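Local coordinates for protein carbohydrate binding module (Uncultured bacterium, PDB 2W3J) that probably binds uronic acid sugars, as a calcium-carrying family 35 carbohydrate-binding module with a beta-sandwich fold, at residues 19-24 against 28-33; 39-44 against 119-124; 76-81 against 98-103. All blocks are in the same frame, centred on the assembly; numbering follows the deposited sequence.

Contact 1. Residues 19-24 against 28-33. With CA (calcium ion), chain B; CA (calcium ion), chain C.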
ATOM      1  N   ASP A  19      -0.242  -9.212  10.418  1.00 13.05           N
ATOM      2  CA  ASP A  19       0.040  -9.205  11.861  1.00 13.93           C
ATOM      3  C   ASP A  19      -0.662  -8.052  12.536  1.00 14.54           C
ATOM      4  O   ASP A  19      -1.245  -7.194  11.878  1.00 13.23           O
ATOM      5  CB  ASP A  19       1.534  -9.155  12.126  1.00 14.98           C
ATOM      6  CG  ASP A  19       1.903  -9.702  13.536  1.00 15.50           C
ATOM      7  OD1 ASP A  19       1.018  -9.856  14.425  1.00 20.01           O
ATOM      8  OD2 ASP A  19       3.086  -9.928  13.738  1.00 21.59           O
ATOM      9  N   ASN A  20      -0.651  -8.034  13.872  1.00 14.58           N
ATOM     10  CA  ASN A  20      -1.322  -6.979  14.594  1.00 14.46           C
ATOM     11  C   ASN A  20      -0.469  -6.553  15.808  1.00 15.78           C
ATOM     12  O   ASN A  20      -1.000  -5.887  16.730  1.00 16.89           O
ATOM     13  CB  ASN A  20      -2.719  -7.407  15.070  1.00 15.06           C
ATOM     14  CG  ASN A  20      -2.680  -8.682  15.902  1.00 16.06           C
ATOM     15  OD1 ASN A  20      -1.601  -9.096  16.343  1.00 18.56           O
ATOM     16  ND2 ASN A  20      -3.838  -9.341  16.088  1.00 15.83           N
ATOM     17  N   LYS A  21       0.819  -6.881  15.768  1.00 16.75           N
ATOM     18  CA  LYS A  21       1.646  -6.769  16.990  0.50 18.00           C
ATOM     19  C   LYS A  21       1.873  -5.330  17.457  1.00 19.01           C
ATOM     20  O   LYS A  21       1.938  -5.072  18.670  1.00 20.99           O
ATOM     21  CB  LYS A  21       2.944  -7.576  16.904  0.50 18.55           C
ATOM     22  CG  LYS A  21       4.038  -6.976  16.079  0.50 19.10           C
ATOM     23  CD  LYS A  21       5.294  -7.839  16.116  0.50 22.37           C
ATOM     24  CE  LYS A  21       6.089  -7.629  14.840  0.50 22.08           C
ATOM     25  NZ  LYS A  21       7.097  -8.674  14.592  0.50 21.89           N
ATOM     26  N   HIS A  22       1.954  -4.381  16.527  1.00 17.46           N
ATOM     27  CA  HIS A  22       2.010  -2.970  16.931  1.00 16.95           C
ATOM     28  C   HIS A  22       0.623  -2.355  16.902  1.00 16.88           C
ATOM     29  O   HIS A  22      -0.012  -2.274  15.844  1.00 17.68           O
ATOM     30  CB  HIS A  22       2.960  -2.164  16.020  1.00 16.63           C
ATOM     31  CG  HIS A  22       4.311  -2.771  15.860  1.00 17.49           C
ATOM     32  ND1 HIS A  22       5.271  -2.718  16.850  1.00 17.20           N
ATOM     33  CD2 HIS A  22       4.882  -3.429  14.818  1.00 15.38           C
ATOM     34  CE1 HIS A  22       6.366  -3.336  16.438  1.00 16.92           C
ATOM     35  NE2 HIS A  22       6.156  -3.773  15.203  1.00 17.86           N
ATOM     36  N   ALA A  23       0.132  -1.891  18.053  1.00 16.44           N
ATOM     37  CA  ALA A  23      -1.186  -1.263  18.129  1.00 16.91           C
ATOM     38  C   ALA A  23      -1.303  -0.005  17.280  1.00 17.09           C
ATOM     39  O   ALA A  23      -0.279   0.641  16.962  1.00 17.16           O
ATOM     40  CB  ALA A  23      -1.566  -0.985  19.593  1.00 17.56           C
ATOM     41  N   GLY A  24      -2.526   0.341  16.892  1.00 16.18           N
ATOM     42  CA  GLY A  24      -2.740   1.593  16.174  1.00 16.52           C
ATOM     43  C   GLY A  24      -3.131   1.420  14.722  1.00 16.40           C
ATOM     44  O   GLY A  24      -3.450   2.405  14.040  1.00 17.14           O
ATOM     45  N   THR A  28      -8.052  -5.234  10.672  1.00 18.90           N
ATOM     46  CA  THR A  28      -7.616  -6.361  11.511  1.00 19.64           C
ATOM     47  C   THR A  28      -6.126  -6.309  11.871  1.00 17.52           C
ATOM     48  O   THR A  28      -5.649  -7.058  12.742  1.00 16.67           O
ATOM     49  CB  THR A  28      -7.855  -7.757  10.784  1.00 19.36           C
ATOM     50  OG1 THR A  28      -6.950  -7.908   9.659  1.00 25.69           O
ATOM     51  CG2 THR A  28      -9.243  -7.893  10.309  1.00 24.54           C
ATOM     52  N   GLY A  29      -5.361  -5.474  11.168  1.00 15.36           N
ATOM     53  CA  GLY A  29      -3.910  -5.587  11.331  1.00 13.82           C
ATOM     54  C   GLY A  29      -3.209  -4.883  10.206  1.00 14.02           C
ATOM     55  O   GLY A  29      -3.707  -3.887   9.705  1.00 14.46           O
ATOM     56  N   PHE A  30      -2.067  -5.409   9.801  1.00 13.62           N
ATOM     57  CA  PHE A  30      -1.290  -4.753   8.753  1.00 13.39           C
ATOM     58  C   PHE A  30      -0.441  -5.821   8.111  1.00 13.31           C
ATOM     59  O   PHE A  30      -0.358  -6.953   8.624  1.00 13.38           O
ATOM     60  CB  PHE A  30      -0.365  -3.682   9.363  1.00 13.19           C
ATOM     61  CG  PHE A  30       0.439  -4.160  10.548  1.00 13.65           C
ATOM     62  CD1 PHE A  30       1.671  -4.796  10.372  1.00 12.46           C
ATOM     63  CD2 PHE A  30      -0.036  -3.964  11.845  1.00 13.73           C
ATOM     64  CE1 PHE A  30       2.434  -5.253  11.464  1.00 13.75           C
ATOM     65  CE2 PHE A  30       0.755  -4.394  12.946  1.00 12.77           C
ATOM     66  CZ  PHE A  30       1.975  -5.035  12.742  1.00 13.35           C
ATOM     67  N   ILE A  31       0.178  -5.473   6.979  1.00 13.03           N
ATOM     68  CA  ILE A  31       1.088  -6.392   6.299  1.00 13.08           C
ATOM     69  C   ILE A  31       2.521  -6.244   6.830  1.00 13.99           C
ATOM     70  O   ILE A  31       3.048  -5.158   6.900  1.00 13.78           O
ATOM     71  CB  ILE A  31       1.100  -6.139   4.785  1.00 13.44           C
ATOM     72  CG1 ILE A  31      -0.315  -6.322   4.198  1.00 16.88           C
ATOM     73  CG2 ILE A  31       2.119  -7.052   4.090  1.00 12.84           C
ATOM     74  CD1 ILE A  31      -1.020  -7.619   4.580  1.00 19.61           C
ATOM     75  N   ASP A  32       3.126  -7.358   7.206  1.00 13.21           N
ATOM     76  CA  ASP A  32       4.529  -7.353   7.642  1.00 14.67           C
ATOM     77  C   ASP A  32       5.272  -8.242   6.658  1.00 14.46           C
ATOM     78  O   ASP A  32       5.173  -9.471   6.708  1.00 14.85           O
ATOM     79  CB  ASP A  32       4.600  -7.901   9.081  1.00 14.35           C
ATOM     80  CG  ASP A  32       5.971  -7.816   9.695  1.00 19.10           C
ATOM     81  OD1 ASP A  32       6.969  -7.765   8.961  1.00 16.78           O
ATOM     82  OD2 ASP A  32       6.049  -7.840  10.949  1.00 24.61           O
ATOM     83  N   THR A  33       5.950  -7.633   5.685  1.00 15.17           N
ATOM     84  CA  THR A  33       6.574  -8.457   4.655  1.00 15.42           C
ATOM     85  C   THR A  33       7.851  -9.087   5.180  1.00 17.01           C
ATOM     86  O   THR A  33       8.428  -8.611   6.170  1.00 16.32           O
ATOM     87  CB  THR A  33       7.016  -7.597   3.440  1.00 16.01           C
ATOM     88  OG1 THR A  33       7.826  -6.524   3.912  1.00 14.99           O
ATOM     89  CG2 THR A  33       5.818  -6.983   2.733  1.00 16.31           C
TER
HETATM   90 CA    CA B1138       8.559  -6.647   7.641  1.00 29.47          CA
HETATM   91 CA    CA C1139      -4.976  -2.349   8.402  1.00 22.79          CA
HETATM   92  O   HOH W   1       5.053 -10.572  12.306  1.00 51.19           O
HETATM   93  O   HOH W   2       8.674  -7.925  12.077  1.00 41.40           O
HETATM   94  O   HOH W   3       6.982  -5.035   6.757  1.00 14.07           O
HETATM   95  O   HOH W   4       9.927  -5.841   5.821  1.00 18.44           O
HETATM   96  O   HOH W   5      10.351  -7.684   8.770  1.00 18.93           O
HETATM   97  O   HOH W   6       8.502  -4.963   9.541  1.00 20.56           O
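Asp19 and Phe30 form an antiparallel hydrogen-bonded pair, Asp19 N giving its hydrogen to Phe30 O at 2.9 Å and Phe30 N returning one to Asp19 O, after which residues 20-24 turn off as a loop. Beside this pair, Gly29 adopts backbone angles that call for glycine, and a CB here would also clash with Asp19 O. Phe30 holds its CG between its own backbone N and carbonyl carbon (chi1 49°), which folds the ring back against the loop. Asp19 O sits over one face, 3.4 Å above the plane of the Phe30 ring and offset toward its rim, while His22 N meets the ring edge in plane. His22 CD2 lies 3.9 Å from Phe30 CZ. A large flat ring suits the place because it takes the Asp19 carbonyl on one face while the turn passes its rim near CZ and CE2; Trp92 meets the same ring edge-to-face.

Farther along, Asp32 divides the work of its carboxylate. OD1 binds a calcium ion at 2.4 Å, and Thr33 O and four waters bring the metal's ligands to six; one of those waters also accepts the Thr33 N-H. Asp32 OD2 faces the loop: in one of two conformers, Lys21 NZ makes a long salt bridge to it at 3.9 Å, and a water accepting from NZ donates to OD2. A second water donates to both Asp19 OD2 and Asp32 OD2, which lie 4.6 Å apart. Gly29 O binds the other calcium, with Glu5, Glu6, Thr26 and Asp122. The metal on one oxygen and the lysine near the other would probably keep Asp32 ionised, and the shared water is likely to ease its closeness to the second acid, Asp19.

Contact 2. Residues 39-44 against 119-124. With CA (calcium ion), chain C.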
ATOM      1  N   ALA A  39       9.708  -7.711  -2.165  1.00 17.51           N
ATOM      2  CA  ALA A  39       8.536  -8.018  -1.338  1.00 16.46           C
ATOM      3  C   ALA A  39       7.413  -7.036  -1.757  1.00 15.28           C
ATOM      4  O   ALA A  39       7.653  -5.841  -1.888  1.00 14.93           O
ATOM      5  CB  ALA A  39       8.853  -7.844   0.132  1.00 17.04           C
ATOM      6  N   SER A  40       6.206  -7.575  -1.923  1.00 15.87           N
ATOM      7  CA  SER A  40       5.105  -6.809  -2.513  0.50 14.95           C
ATOM      8  C   SER A  40       3.755  -6.967  -1.852  1.00 15.19           C
ATOM      9  O   SER A  40       3.490  -7.934  -1.135  1.00 16.58           O
ATOM     10  CB  SER A  40       4.927  -7.202  -3.982  0.50 14.66           C
ATOM     11  OG  SER A  40       4.514  -8.553  -4.118  0.50 13.44           O
ATOM     12  N   ILE A  41       2.875  -6.014  -2.163  1.00 15.09           N
ATOM     13  CA  ILE A  41       1.465  -6.098  -1.815  1.00 14.23           C
ATOM     14  C   ILE A  41       0.725  -5.689  -3.088  1.00 14.18           C
ATOM     15  O   ILE A  41       1.191  -4.790  -3.814  1.00 15.13           O
ATOM     16  CB  ILE A  41       1.120  -5.102  -0.732  1.00 14.47           C
ATOM     17  CG1 ILE A  41       1.868  -5.440   0.546  1.00 13.60           C
ATOM     18  CG2 ILE A  41      -0.406  -5.151  -0.483  1.00 14.55           C
ATOM     19  CD1 ILE A  41       1.732  -4.305   1.638  1.00 14.78           C
ATOM     20  N   VAL A  42      -0.394  -6.362  -3.362  1.00 14.10           N
ATOM     21  CA  VAL A  42      -1.190  -6.089  -4.569  1.00 14.04           C
ATOM     22  C   VAL A  42      -2.636  -5.844  -4.185  1.00 14.38           C
ATOM     23  O   VAL A  42      -3.217  -6.603  -3.396  1.00 14.73           O
ATOM     24  CB  VAL A  42      -1.149  -7.300  -5.529  1.00 15.02           C
ATOM     25  CG1 VAL A  42      -2.016  -7.040  -6.767  1.00 16.21           C
ATOM     26  CG2 VAL A  42       0.318  -7.585  -5.950  1.00 17.30           C
ATOM     27  N   TRP A  43      -3.219  -4.803  -4.782  1.00 15.60           N
ATOM     28  CA  TRP A  43      -4.626  -4.453  -4.599  1.00 15.40           C
ATOM     29  C   TRP A  43      -5.314  -4.369  -5.966  1.00 16.54           C
ATOM     30  O   TRP A  43      -4.633  -4.256  -7.009  1.00 15.82           O
ATOM     31  CB  TRP A  43      -4.741  -3.076  -3.976  1.00 14.98           C
ATOM     32  CG  TRP A  43      -4.173  -2.929  -2.556  1.00 14.80           C
ATOM     33  CD1 TRP A  43      -4.834  -3.177  -1.377  1.00 16.13           C
ATOM     34  CD2 TRP A  43      -2.873  -2.450  -2.207  1.00 16.48           C
ATOM     35  NE1 TRP A  43      -4.007  -2.849  -0.304  1.00 15.27           N
ATOM     36  CE2 TRP A  43      -2.808  -2.401  -0.792  1.00 14.27           C
ATOM     37  CE3 TRP A  43      -1.768  -2.012  -2.952  1.00 17.26           C
ATOM     38  CZ2 TRP A  43      -1.678  -1.959  -0.112  1.00 16.79           C
ATOM     39  CZ3 TRP A  43      -0.632  -1.572  -2.266  1.00 19.34           C
ATOM     40  CH2 TRP A  43      -0.596  -1.561  -0.857  1.00 17.08           C
ATOM     41  N   SER A  44      -6.649  -4.420  -5.954  1.00 16.28           N
ATOM     42  CA  SER A  44      -7.433  -4.299  -7.210  1.00 17.98           C
ATOM     43  C   SER A  44      -8.588  -3.345  -6.929  1.00 18.26           C
ATOM     44  O   SER A  44      -9.303  -3.509  -5.933  1.00 18.64           O
ATOM     45  CB  SER A  44      -7.995  -5.665  -7.609  1.00 17.74           C
ATOM     46  OG  SER A  44      -8.749  -5.618  -8.843  1.00 21.03           O
ATOM     47  N   ALA A 119       7.889  -1.250   4.653  1.00 13.27           N
ATOM     48  CA  ALA A 119       7.350  -0.823   5.947  1.00 13.06           C
ATOM     49  C   ALA A 119       6.105  -1.673   6.227  1.00 13.06           C
ATOM     50  O   ALA A 119       5.555  -2.329   5.331  1.00 12.76           O
ATOM     51  CB  ALA A 119       6.972   0.642   5.902  1.00 12.61           C
ATOM     52  N   ASN A 120       5.653  -1.675   7.474  1.00 12.23           N
ATOM     53  CA  ASN A 120       4.415  -2.395   7.791  1.00 12.68           C
ATOM     54  C   ASN A 120       3.285  -1.576   7.197  1.00 12.25           C
ATOM     55  O   ASN A 120       3.122  -0.420   7.540  1.00 13.82           O
ATOM     56  CB  ASN A 120       4.246  -2.508   9.311  1.00 13.23           C
ATOM     57  CG  ASN A 120       5.269  -3.438   9.925  1.00 14.02           C
ATOM     58  OD1 ASN A 120       5.832  -4.307   9.240  1.00 14.12           O
ATOM     59  ND2 ASN A 120       5.463  -3.320  11.246  1.00 13.27           N
ATOM     60  N   ILE A 121       2.492  -2.188   6.325  1.00 11.45           N
ATOM     61  CA  ILE A 121       1.480  -1.395   5.578  1.00 11.52           C
ATOM     62  C   ILE A 121       0.088  -1.625   6.162  1.00 10.36           C
ATOM     63  O   ILE A 121      -0.424  -2.752   6.140  1.00 12.74           O
ATOM     64  CB  ILE A 121       1.465  -1.761   4.102  1.00 12.59           C
ATOM     65  CG1 ILE A 121       2.884  -1.624   3.495  1.00 11.88           C
ATOM     66  CG2 ILE A 121       0.399  -0.864   3.355  1.00 11.72           C
ATOM     67  CD1 ILE A 121       3.453  -0.201   3.648  1.00 12.56           C
ATOM     68  N   ASP A 122      -0.479  -0.570   6.739  1.00 11.07           N
ATOM     69  CA  ASP A 122      -1.790  -0.658   7.411  1.00 12.14           C
ATOM     70  C   ASP A 122      -2.920  -0.656   6.371  1.00 13.29           C
ATOM     71  O   ASP A 122      -3.878  -1.428   6.456  1.00 13.42           O
ATOM     72  CB  ASP A 122      -1.945   0.545   8.339  1.00 12.40           C
ATOM     73  CG  ASP A 122      -3.275   0.554   9.044  1.00 15.43           C
ATOM     74  OD1 ASP A 122      -3.756  -0.561   9.393  1.00 14.88           O
ATOM     75  OD2 ASP A 122      -3.797   1.664   9.253  1.00 19.69           O
ATOM     76  N   SER A 123      -2.812   0.240   5.409  1.00 13.52           N
ATOM     77  CA  SER A 123      -3.904   0.415   4.450  1.00 12.77           C
ATOM     78  C   SER A 123      -3.446   1.310   3.315  1.00 13.46           C
ATOM     79  O   SER A 123      -2.430   2.016   3.409  1.00 14.18           O
ATOM     80  CB  SER A 123      -5.081   1.116   5.162  1.00 11.82           C
ATOM     81  OG  SER A 123      -4.670   2.406   5.682  1.00 15.13           O
ATOM     82  N   ILE A 124      -4.216   1.292   2.240  1.00 12.62           N
ATOM     83  CA  ILE A 124      -4.097   2.318   1.218  1.00 14.45           C
ATOM     84  C   ILE A 124      -5.494   2.931   1.001  1.00 14.95           C
ATOM     85  O   ILE A 124      -6.483   2.213   0.980  1.00 15.60           O
ATOM     86  CB  ILE A 124      -3.440   1.816  -0.100  1.00 14.72           C
ATOM     87  CG1 ILE A 124      -3.179   3.001  -1.025  1.00 14.77           C
ATOM     88  CG2 ILE A 124      -4.238   0.724  -0.846  1.00 15.17           C
ATOM     89  CD1 ILE A 124      -2.398   2.571  -2.252  1.00 18.27           C
TER
HETATM   90 CA    CA C1139      -4.976  -2.349   8.402  1.00 22.79          CA
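Ile41 keeps its CG1 anti to the carbonyl carbon, then extends (chi2 171°), carrying CD1 across to Ile121, while Ile124 has CG2 between its backbone N and carbonyl carbon, aimed at the indole of Trp43. Ile41 CD1 presses on Ile121 CG1 at 3.5 Å, unusually tight. Ile124 CG2 stands 3.6 Å from the Trp43 five-membered ring's centroid, 16° off the normal, a CH-pi contact over the face. On the opposite face Ile41 CG2 lies offset toward the rim, so the indole has a methyl on each face. Branching suits Ile41, whose CD1 goes to Ile121 and CG2 to Trp43, and Ile121, whose CG1 meets Ile41 and whose CG2 comes to the indole edge, 4.2 Å from Trp43 CZ2.

The axes of strands 40-44 and 120-124 approach to 10.0 Å, 15° from parallel, and the strands lie in different sheets of the sandwich. A classic beta bulge, Asp122 and Ser123 both facing Arg58, shifts the alternation so that Ile121 and Ile124 both point into the core. Asp122 binds a calcium ion through O and OD1, and OD2 salt-bridges Arg58. With no hydrogen bond between these segments, their contact rests on buried apolar surface and close fit.

Contact 3. Residues 76-81 against 98-103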
ATOM      1  N   SER A  76       2.807  -0.577 -14.505  1.00 26.82           N
ATOM      2  CA  SER A  76       3.754   0.500 -14.788  0.50 26.21           C
ATOM      3  C   SER A  76       4.299   1.152 -13.516  1.00 26.02           C
ATOM      4  O   SER A  76       3.520   1.527 -12.618  1.00 24.32           O
ATOM      5  CB  SER A  76       3.094   1.580 -15.654  0.50 27.35           C
ATOM      6  OG  SER A  76       3.782   2.814 -15.547  0.50 27.91           O
ATOM      7  N   GLN A  77       5.621   1.325 -13.434  1.00 24.76           N
ATOM      8  CA  GLN A  77       6.216   2.013 -12.275  1.00 24.07           C
ATOM      9  C   GLN A  77       5.890   3.486 -12.252  1.00 24.76           C
ATOM     10  O   GLN A  77       6.189   4.233 -13.196  1.00 25.68           O
ATOM     11  CB  GLN A  77       7.738   1.859 -12.239  1.00 24.03           C
ATOM     12  CG  GLN A  77       8.182   0.436 -12.196  1.00 21.69           C
ATOM     13  CD  GLN A  77       9.711   0.366 -12.193  1.00 24.85           C
ATOM     14  OE1 GLN A  77      10.384   1.158 -11.511  1.00 26.82           O
ATOM     15  NE2 GLN A  77      10.251  -0.558 -12.949  1.00 19.82           N
ATOM     16  N   ILE A  78       5.271   3.929 -11.170  1.00 23.88           N
ATOM     17  CA  ILE A  78       4.821   5.305 -11.097  1.00 23.73           C
ATOM     18  C   ILE A  78       5.775   6.182 -10.320  1.00 24.54           C
ATOM     19  O   ILE A  78       6.151   7.268 -10.770  1.00 24.47           O
ATOM     20  CB  ILE A  78       3.388   5.410 -10.477  1.00 23.91           C
ATOM     21  CG1 ILE A  78       2.377   4.594 -11.289  1.00 24.65           C
ATOM     22  CG2 ILE A  78       2.957   6.864 -10.328  1.00 23.76           C
ATOM     23  CD1 ILE A  78       2.376   4.925 -12.786  1.00 25.07           C
ATOM     24  N   LYS A  79       6.175   5.747  -9.132  1.00 24.10           N
ATOM     25  CA  LYS A  79       7.026   6.566  -8.288  0.50 24.81           C
ATOM     26  C   LYS A  79       7.633   5.723  -7.173  1.00 24.83           C
ATOM     27  O   LYS A  79       7.024   4.751  -6.725  1.00 24.44           O
ATOM     28  CB  LYS A  79       6.231   7.707  -7.655  0.50 25.57           C
ATOM     29  CG  LYS A  79       7.128   8.683  -6.923  0.50 27.39           C
ATOM     30  CD  LYS A  79       6.384   9.856  -6.376  0.50 29.12           C
ATOM     31  CE  LYS A  79       7.319  10.709  -5.548  0.50 30.62           C
ATOM     32  NZ  LYS A  79       6.630  11.915  -5.017  0.50 30.25           N
ATOM     33  N   THR A  80       8.822   6.108  -6.725  1.00 24.13           N
ATOM     34  CA  THR A  80       9.455   5.432  -5.591  1.00 23.62           C
ATOM     35  C   THR A  80       9.273   6.314  -4.402  1.00 22.96           C
ATOM     36  O   THR A  80       9.539   7.506  -4.482  1.00 23.45           O
ATOM     37  CB  THR A  80      10.953   5.184  -5.822  1.00 23.96           C
ATOM     38  OG1 THR A  80      11.078   4.297  -6.928  1.00 26.79           O
ATOM     39  CG2 THR A  80      11.567   4.508  -4.575  1.00 24.26           C
ATOM     40  N   LEU A  81       8.757   5.738  -3.308  1.00 20.92           N
ATOM     41  CA  LEU A  81       8.497   6.458  -2.082  1.00 20.48           C
ATOM     42  C   LEU A  81       9.520   6.002  -1.047  1.00 19.36           C
ATOM     43  O   LEU A  81       9.974   4.870  -1.090  1.00 18.78           O
ATOM     44  CB  LEU A  81       7.081   6.150  -1.555  1.00 20.26           C
ATOM     45  CG  LEU A  81       5.910   6.506  -2.486  1.00 21.61           C
ATOM     46  CD1 LEU A  81       4.550   6.191  -1.829  1.00 20.80           C
ATOM     47  CD2 LEU A  81       6.012   7.956  -2.844  1.00 23.07           C
ATOM     48  N   ASP A  98       0.270  10.439  -6.135  1.00 22.52           N
ATOM     49  CA  ASP A  98      -0.698  10.551  -7.220  1.00 24.23           C
ATOM     50  C   ASP A  98      -0.562   9.396  -8.195  1.00 23.81           C
ATOM     51  O   ASP A  98       0.551   9.049  -8.639  1.00 24.75           O
ATOM     52  CB  ASP A  98      -0.553  11.892  -7.930  1.00 25.11           C
ATOM     53  CG  ASP A  98      -1.033  13.062  -7.060  1.00 30.80           C
ATOM     54  OD1 ASP A  98      -1.755  12.820  -6.065  1.00 33.43           O
ATOM     55  OD2 ASP A  98      -0.672  14.225  -7.360  1.00 37.08           O
ATOM     56  N   ILE A  99      -1.682   8.788  -8.538  1.00 22.92           N
ATOM     57  CA  ILE A  99      -1.649   7.647  -9.427  1.00 22.69           C
ATOM     58  C   ILE A  99      -2.658   7.779 -10.585  1.00 23.17           C
ATOM     59  O   ILE A  99      -3.817   8.177 -10.372  1.00 23.84           O
ATOM     60  CB  ILE A  99      -1.889   6.330  -8.655  1.00 22.30           C
ATOM     61  CG1 ILE A  99      -3.243   6.347  -7.935  1.00 22.79           C
ATOM     62  CG2 ILE A  99      -0.789   6.107  -7.614  1.00 22.54           C
ATOM     63  CD1 ILE A  99      -3.645   4.960  -7.354  1.00 21.65           C
ATOM     64  N   PRO A 100      -2.219   7.446 -11.808  1.00 23.42           N
ATOM     65  CA  PRO A 100      -3.119   7.452 -12.955  1.00 23.44           C
ATOM     66  C   PRO A 100      -3.952   6.191 -12.975  1.00 23.56           C
ATOM     67  O   PRO A 100      -3.419   5.087 -13.000  1.00 24.35           O
ATOM     68  CB  PRO A 100      -2.157   7.492 -14.160  1.00 23.88           C
ATOM     69  CG  PRO A 100      -0.899   6.749 -13.655  1.00 24.33           C
ATOM     70  CD  PRO A 100      -0.815   7.137 -12.180  1.00 23.47           C
ATOM     71  N   LEU A 101      -5.272   6.350 -12.965  1.00 23.54           N
ATOM     72  CA  LEU A 101      -6.164   5.222 -13.057  1.00 23.54           C
ATOM     73  C   LEU A 101      -6.971   5.276 -14.340  1.00 25.08           C
ATOM     74  O   LEU A 101      -7.292   6.359 -14.847  1.00 26.64           O
ATOM     75  CB  LEU A 101      -7.129   5.193 -11.865  1.00 22.89           C
ATOM     76  CG  LEU A 101      -6.451   5.063 -10.497  1.00 21.83           C
ATOM     77  CD1 LEU A 101      -7.509   5.106  -9.393  1.00 20.97           C
ATOM     78  CD2 LEU A 101      -5.665   3.722 -10.468  1.00 20.72           C
ATOM     79  N   LYS A 102      -7.303   4.112 -14.851  1.00 25.21           N
ATOM     80  CA  LYS A 102      -8.128   3.973 -16.040  0.50 26.14           C
ATOM     81  C   LYS A 102      -9.558   3.686 -15.616  1.00 26.57           C
ATOM     82  O   LYS A 102      -9.797   3.210 -14.494  1.00 26.82           O
ATOM     83  CB  LYS A 102      -7.623   2.799 -16.884  0.50 26.25           C
ATOM     84  CG  LYS A 102      -6.167   2.892 -17.330  0.50 26.34           C
ATOM     85  CD  LYS A 102      -5.913   2.017 -18.564  0.50 29.05           C
ATOM     86  CE  LYS A 102      -5.314   0.652 -18.254  0.50 30.30           C
ATOM     87  NZ  LYS A 102      -3.825   0.623 -18.431  0.50 30.91           N
ATOM     88  N   ALA A 103     -10.523   3.939 -16.503  1.00 26.42           N
ATOM     89  CA  ALA A 103     -11.872   3.505 -16.201  1.00 26.11           C
ATOM     90  C   ALA A 103     -11.923   1.983 -16.141  1.00 25.68           C
ATOM     91  O   ALA A 103     -11.329   1.311 -16.967  1.00 26.19           O
ATOM     92  CB  ALA A 103     -12.879   4.058 -17.270  1.00 26.64           C
TER
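A classic beta bulge, in which Ile78 and Lys79 both face Val71, lies where Ile78 meets Pro100 at the surface of the module. In the isoleucine, chi1 -58° (CG1 anti to the carbonyl carbon) sets CG1 toward the proline and CG2 toward the Asp98 carbonyl, and chi2 -53° then turns CD1 onto the ring. Ile78 CD1 touches Pro100 CG at 3.8 Å and Pro100 CD at 3.9 Å. Ile78 CG2 rests 3.7 Å from Asp98 O.

The two strands belong to different sheets of the beta sandwich: 76-81 pairs with 69-73, whereas 93-101 is an outermost strand whose partner is 51-60. No hydrogen bond joins them, and the nearest backbones, at Ile78 and Ile99, keep their CA atoms 7.1 Å apart. Proline suits such a strand, since it has no N-H to offer and presents a compact apolar ring. Replacing Ile78 by an alanine would remove both branches and is likely to leave Pro100 CG and CD without their apolar mate and open a gap beside Asp98 O. The carboxylate of Asp98 turns to its own sheet, where OD1 is hydrogen-bonded to Thr54 OG1. Inward of the surface pair, Ile78 and Ile99 both touch Val73.

How the contacts relate
Contacts 1 and 2 adjoin, their centres 11 Å apart: Ile31 N lies 2.9 Å from Ile121 O, a probable hydrogen bond, so the 28-33 segment runs against the strand that contact 2 packs into the core. They also share a calcium ion, to which contact 1 supplies one backbone oxygen and contact 2 an aspartate; the second calcium belongs to contact 1. Contact 3 joins the same two sheets as contact 2, but at the surface, farther off. Its centre is 14 Å from that of contact 2, with nearest atoms about 6 Å apart. From contact 1 it is 25 Å between centres, on the opposite side of the chain's centre.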